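Local atomic coordinates of probable chitinase (Chromobacterium violaceum, PDB entry 5JH8), a protein that is a probable chitinase of glycosyl hydrolase family 18, likely to bind chitin and to cleave its glycosidic bonds. Residues A[29-35]-A[64-70]; A[183-187]-A[226-230]. All coordinates share one frame; numbering follows the deposited sequence. Where two conformers were deposited one is given.

Contact 1: A[29-35]-A[64-70]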
loop_
_atom_site.group_PDB
_atom_site.type_symbol
_atom_site.label_atom_id
_atom_site.label_comp_id
_atom_site.label_asym_id
_atom_site.label_seq_id
_atom_site.Cartn_x
_atom_site.Cartn_y
_atom_site.Cartn_z
ATOM N N ALA A 29 0.226 9.560 -0.963
ATOM C CA ALA A 29 -0.519 9.246 0.237
ATOM C C ALA A 29 0.313 9.647 1.448
ATOM O O ALA A 29 1.392 9.095 1.670
ATOM C CB ALA A 29 -0.843 7.763 0.271
ATOM N N VAL A 30 -0.179 10.623 2.204
ATOM C CA VAL A 30 0.539 11.201 3.340
ATOM C C VAL A 30 0.091 10.424 4.573
ATOM O O VAL A 30 -0.969 10.690 5.150
ATOM C CB VAL A 30 0.292 12.704 3.453
ATOM C CG1 VAL A 30 1.035 13.268 4.625
ATOM C CG2 VAL A 30 0.730 13.411 2.161
ATOM N N ASP A 31 0.892 9.413 4.932
ATOM C CA ASP A 31 0.561 8.392 5.934
ATOM C C ASP A 31 1.050 8.839 7.313
ATOM O O ASP A 31 2.025 8.318 7.861
ATOM C CB ASP A 31 1.197 7.069 5.511
ATOM C CG ASP A 31 1.025 5.971 6.525
ATOM O OD1 ASP A 31 -0.128 5.709 6.904
ATOM O OD2 ASP A 31 2.037 5.345 6.913
ATOM N N PHE A 32 0.345 9.834 7.867
ATOM C CA PHE A 32 0.756 10.465 9.116
ATOM C C PHE A 32 -0.373 10.604 10.124
ATOM O O PHE A 32 -0.199 11.316 11.121
ATOM C CB PHE A 32 1.420 11.827 8.844
ATOM C CG PHE A 32 2.884 11.720 8.530
ATOM C CD1 PHE A 32 3.338 11.214 7.326
ATOM C CD2 PHE A 32 3.812 12.109 9.468
ATOM C CE1 PHE A 32 4.686 11.089 7.071
ATOM C CE2 PHE A 32 5.153 11.981 9.226
ATOM C CZ PHE A 32 5.593 11.475 8.022
ATOM N N TYR A 33 -1.501 9.928 9.918
ATOM C CA TYR A 33 -2.710 10.241 10.652
ATOM C C TYR A 33 -3.436 8.978 11.094
ATOM O O TYR A 33 -3.502 7.989 10.356
ATOM C CB TYR A 33 -3.652 11.094 9.789
ATOM C CG TYR A 33 -2.928 12.257 9.131
ATOM C CD1 TYR A 33 -2.574 13.376 9.858
ATOM C CD2 TYR A 33 -2.539 12.203 7.790
ATOM C CE1 TYR A 33 -1.896 14.419 9.266
ATOM C CE2 TYR A 33 -1.860 13.233 7.207
ATOM C CZ TYR A 33 -1.532 14.343 7.939
ATOM O OH TYR A 33 -0.872 15.383 7.325
ATOM N N ASN A 34 -4.030 9.057 12.286
ATOM C CA ASN A 34 -4.918 8.023 12.801
ATOM C C ASN A 34 -6.322 8.600 12.966
ATOM O O ASN A 34 -6.535 9.820 12.876
ATOM C CB ASN A 34 -4.398 7.490 14.143
ATOM C CG ASN A 34 -3.050 6.792 14.017
ATOM O OD1 ASN A 34 -2.703 6.261 12.961
ATOM N ND2 ASN A 34 -2.285 6.789 15.100
ATOM N N ILE A 35 -7.288 7.714 13.211
ATOM C CA ILE A 35 -8.641 8.115 13.572
ATOM C C ILE A 35 -9.014 7.389 14.852
ATOM O O ILE A 35 -8.614 6.238 15.064
ATOM C CB ILE A 35 -9.648 7.854 12.423
ATOM C CG1 ILE A 35 -10.987 8.548 12.678
ATOM C CG2 ILE A 35 -9.807 6.382 12.124
ATOM C CD1 ILE A 35 -11.867 8.639 11.450
ATOM N N TYR A 64 -3.038 13.019 -0.687
ATOM C CA TYR A 64 -4.149 12.364 -0.009
ATOM C C TYR A 64 -3.795 12.188 1.459
ATOM O O TYR A 64 -2.713 11.700 1.786
ATOM C CB TYR A 64 -4.459 10.998 -0.644
ATOM C CG TYR A 64 -5.118 11.092 -1.991
ATOM C CD1 TYR A 64 -4.413 11.475 -3.114
ATOM C CD2 TYR A 64 -6.456 10.823 -2.144
ATOM C CE1 TYR A 64 -5.042 11.583 -4.356
ATOM C CE2 TYR A 64 -7.087 10.923 -3.353
ATOM C CZ TYR A 64 -6.388 11.322 -4.454
ATOM O OH TYR A 64 -7.058 11.400 -5.645
ATOM N N GLY A 65 -4.710 12.548 2.346
ATOM C CA GLY A 65 -4.503 12.286 3.754
ATOM C C GLY A 65 -4.771 10.825 4.031
ATOM O O GLY A 65 -5.902 10.376 3.850
ATOM N N CYS A 66 -3.737 10.071 4.412
ATOM C CA CYS A 66 -3.854 8.630 4.647
ATOM C C CYS A 66 -4.071 8.401 6.136
ATOM O O CYS A 66 -3.197 8.705 6.958
ATOM C CB CYS A 66 -2.633 7.900 4.094
ATOM S SG CYS A 66 -2.590 6.127 4.448
ATOM N N VAL A 67 -5.262 7.909 6.453
ATOM C CA VAL A 67 -5.777 7.844 7.813
ATOM C C VAL A 67 -6.014 6.385 8.187
ATOM O O VAL A 67 -6.736 5.666 7.484
ATOM C CB VAL A 67 -7.081 8.653 7.965
ATOM C CG1 VAL A 67 -7.564 8.593 9.399
ATOM C CG2 VAL A 67 -6.900 10.086 7.500
ATOM N N SER A 68 -5.428 5.973 9.301
ATOM C CA SER A 68 -5.428 4.580 9.711
ATOM C C SER A 68 -6.201 4.384 11.012
ATOM O O SER A 68 -6.307 5.286 11.855
ATOM C CB SER A 68 -3.985 4.079 9.875
ATOM O OG SER A 68 -3.258 4.209 8.657
ATOM N N ASN A 69 -6.710 3.160 11.184
ATOM C CA ASN A 69 -7.379 2.744 12.414
ATOM C C ASN A 69 -6.375 2.090 13.359
ATOM O O ASN A 69 -6.461 0.911 13.677
ATOM C CB ASN A 69 -8.517 1.776 12.109
ATOM C CG ASN A 69 -8.034 0.516 11.413
ATOM O OD1 ASN A 69 -7.229 0.576 10.498
ATOM N ND2 ASN A 69 -8.554 -0.635 11.824
ATOM N N VAL A 70 -5.402 2.881 13.777
ATOM C CA VAL A 70 -4.341 2.451 14.679
ATOM C C VAL A 70 -4.602 3.121 16.022
ATOM O O VAL A 70 -4.856 4.331 16.073
ATOM C CB VAL A 70 -2.958 2.820 14.102
ATOM C CG1 VAL A 70 -1.884 2.659 15.159
ATOM C CG2 VAL A 70 -2.642 1.952 12.878
HETATM O O HOH W 1 -1.881 6.698 8.500
HETATM O O HOH W 2 -0.974 3.347 7.684
HETATM O O HOH W 3 -6.511 6.232 16.978
#

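Contact 2: A[183-187]-A[226-230]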
loop_
_atom_site.group_PDB
_atom_site.type_symbol
_atom_site.label_atom_id
_atom_site.label_comp_id
_atom_site.label_asym_id
_atom_site.label_seq_id
_atom_site.Cartn_x
_atom_site.Cartn_y
_atom_site.Cartn_z
ATOM N N PRO A 183 7.623 -11.845 7.543
ATOM C CA PRO A 183 8.541 -12.522 8.474
ATOM C C PRO A 183 7.882 -13.542 9.370
ATOM O O PRO A 183 8.505 -14.554 9.678
ATOM C CB PRO A 183 9.110 -11.352 9.272
ATOM C CG PRO A 183 9.199 -10.252 8.192
ATOM C CD PRO A 183 7.880 -10.390 7.484
ATOM N N ALA A 184 6.653 -13.291 9.817
ATOM C CA ALA A 184 5.946 -14.191 10.724
ATOM C C ALA A 184 5.601 -15.533 10.091
ATOM O O ALA A 184 5.215 -16.466 10.816
ATOM C CB ALA A 184 4.665 -13.511 11.173
ATOM N N TRP A 185 5.726 -15.645 8.769
ATOM C CA TRP A 185 5.314 -16.830 8.027
ATOM C C TRP A 185 6.535 -17.477 7.371
ATOM O O TRP A 185 7.681 -17.106 7.623
ATOM C CB TRP A 185 4.255 -16.478 6.979
ATOM C CG TRP A 185 3.014 -15.828 7.505
ATOM C CD1 TRP A 185 2.554 -15.774 8.800
ATOM C CD2 TRP A 185 2.064 -15.128 6.716
ATOM N NE1 TRP A 185 1.369 -15.073 8.851
ATOM C CE2 TRP A 185 1.056 -14.653 7.579
ATOM C CE3 TRP A 185 1.976 -14.841 5.353
ATOM C CZ2 TRP A 185 -0.040 -13.914 7.110
ATOM C CZ3 TRP A 185 0.908 -14.098 4.896
ATOM C CH2 TRP A 185 -0.093 -13.652 5.767
ATOM N N ASP A 186 6.275 -18.470 6.521
ATOM C CA ASP A 186 7.350 -19.115 5.779
ATOM C C ASP A 186 7.917 -18.158 4.731
ATOM O O ASP A 186 7.183 -17.345 4.170
ATOM C CB ASP A 186 6.831 -20.341 5.020
ATOM C CG ASP A 186 6.494 -21.521 5.918
ATOM O OD1 ASP A 186 6.890 -21.522 7.099
ATOM O OD2 ASP A 186 5.828 -22.456 5.421
ATOM N N PRO A 187 9.198 -18.292 4.385
ATOM C CA PRO A 187 9.734 -17.499 3.268
ATOM C C PRO A 187 8.991 -17.768 1.970
ATOM O O PRO A 187 8.624 -18.899 1.658
ATOM C CB PRO A 187 11.197 -17.960 3.177
ATOM C CG PRO A 187 11.521 -18.511 4.536
ATOM C CD PRO A 187 10.244 -19.106 5.032
ATOM N N PRO A 226 11.729 -19.680 9.133
ATOM C CA PRO A 226 10.289 -19.370 9.092
ATOM C C PRO A 226 9.855 -18.725 10.395
ATOM O O PRO A 226 10.221 -19.187 11.474
ATOM C CB PRO A 226 9.635 -20.735 8.874
ATOM C CG PRO A 226 10.682 -21.512 8.158
ATOM C CD PRO A 226 11.984 -21.083 8.771
ATOM N N GLY A 227 9.105 -17.632 10.297
ATOM C CA GLY A 227 8.633 -16.933 11.465
ATOM C C GLY A 227 9.607 -15.949 12.070
ATOM O O GLY A 227 9.229 -15.270 13.033
ATOM N N ASP A 228 10.832 -15.842 11.551
ATOM C CA ASP A 228 11.870 -15.002 12.155
ATOM C C ASP A 228 12.582 -14.252 11.035
ATOM O O ASP A 228 13.459 -14.812 10.365
ATOM C CB ASP A 228 12.832 -15.889 12.943
ATOM C CG ASP A 228 13.828 -15.115 13.765
ATOM O OD1 ASP A 228 14.045 -13.910 13.528
ATOM O OD2 ASP A 228 14.416 -15.739 14.673
ATOM N N GLY A 229 12.213 -12.988 10.829
ATOM C CA GLY A 229 12.792 -12.238 9.733
ATOM C C GLY A 229 12.611 -10.749 9.913
ATOM O O GLY A 229 12.023 -10.271 10.885
ATOM N N GLY A 230 13.091 -10.022 8.912
ATOM C CA GLY A 230 13.044 -8.579 8.944
ATOM C C GLY A 230 12.971 -8.005 7.545
ATOM O O GLY A 230 13.267 -8.669 6.553
#

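Contact 1: A[29-35]-A[64-70]
Cys-66 lies against Val-30 and Asp-31 on the neighbouring parallel strand. Its CB sits 3.4 Å from Val-30 O. On its other contact, CB is 3.7 Å from Asp-31 CA. With SG swung opposite its own backbone N (chi1 175°), the sulfur lies alongside the Asp-31 side chain. SG is 4.0 Å from Asp-31 CB and 3.5 Å from Asp-31 OD1. In the conformers given, OD1 and Ser-68 OG are bridged by two waters. The other carboxylate oxygen of Asp-31, OD2, is held by Ser-9.

Val-30 N donates an almost linear bond to Tyr-64 O (2.8 Å), and Cys-66 N returns one to Val-30 O. Asp-31 then centres an inverse gamma turn, and the pairing slips by one residue. It resumes with Tyr-33 beside Val-67, where Ser-68 N bonds Tyr-33 O and Ile-35 N bonds Ser-68 O. Val-67 CG1 packs against Ile-35 CB at 3.7 Å, the two side chains at about a right angle. Cys-66 and Ser-68 also touch Asp-111, which lines the pocket of the bound histidine. Such adjacent parallel strands, with polar side chains turned to the pocket, belong to the TIM barrel of family 18 glycosidases.

Contact 2: A[183-187]-A[226-230]
Gly-227 turns with a positive phi of 84° and a psi of -4°, and this presents its N and CA to the carbonyls of Pro-183, Ala-184 and Trp-185. Pro-226 before it is extended, so the pair has the backbone angles of the centre of a type II turn. Gly-227 N donates to Trp-185 O at 3.1 Å. The N-H approaches from above the carbonyl plane, 52° out of it. Trp-185 O has a second, weak donor in Trp-223 NE1. Gly-227 CA makes a C-H...O contact with Ala-184 O at 3.5 Å. It lies closer still to Pro-183 O, at 3.0 Å.

In the family 18 barrel, these two loops follow the adjacent parallel strands 172-176 and 212-222, and they meet here at the protein surface. Pro-183 also touches the bound (2S)-2-(dimethylamino)-4-(methylselanyl)butanoic acid.

The ring of Pro-183 rests on the backbone of Gly-229, with Pro-183 CB 3.5 Å from Gly-229 O. Gly-229 meets the ring with its backbone alone. At the other end, CG of Asp-186 stands beside its own backbone N, and Asp-186 OD1 meets Pro-226 CB at 3.4 Å. The Pro-187 and Pro-226 side chains touch, with Pro-187 CD 4.0 Å from Pro-226 CG.

How the contacts relate
From the N terminus, strand 3-8 and helix 14-20 come first, and the chain then enters strand 27-35. It passes through the short strand 41-43 and helix 50-58, and comes back as strand 63-68 to close contact 1. This is one strand-helix-strand unit of the barrel wall. Several more units follow before contact 2 opens in the loop after strand 172-176. Helix 193-206 and strand 212-222 lie between its ends, and the loop at 226-230 closes it. The contacts stand in series and neither nest nor cross. The nearest atoms of contacts 1 and 2 are about 16 Å apart. Contact 1 is buried near the bound histidine, while contact 2 joins surface loops beside the second ligand.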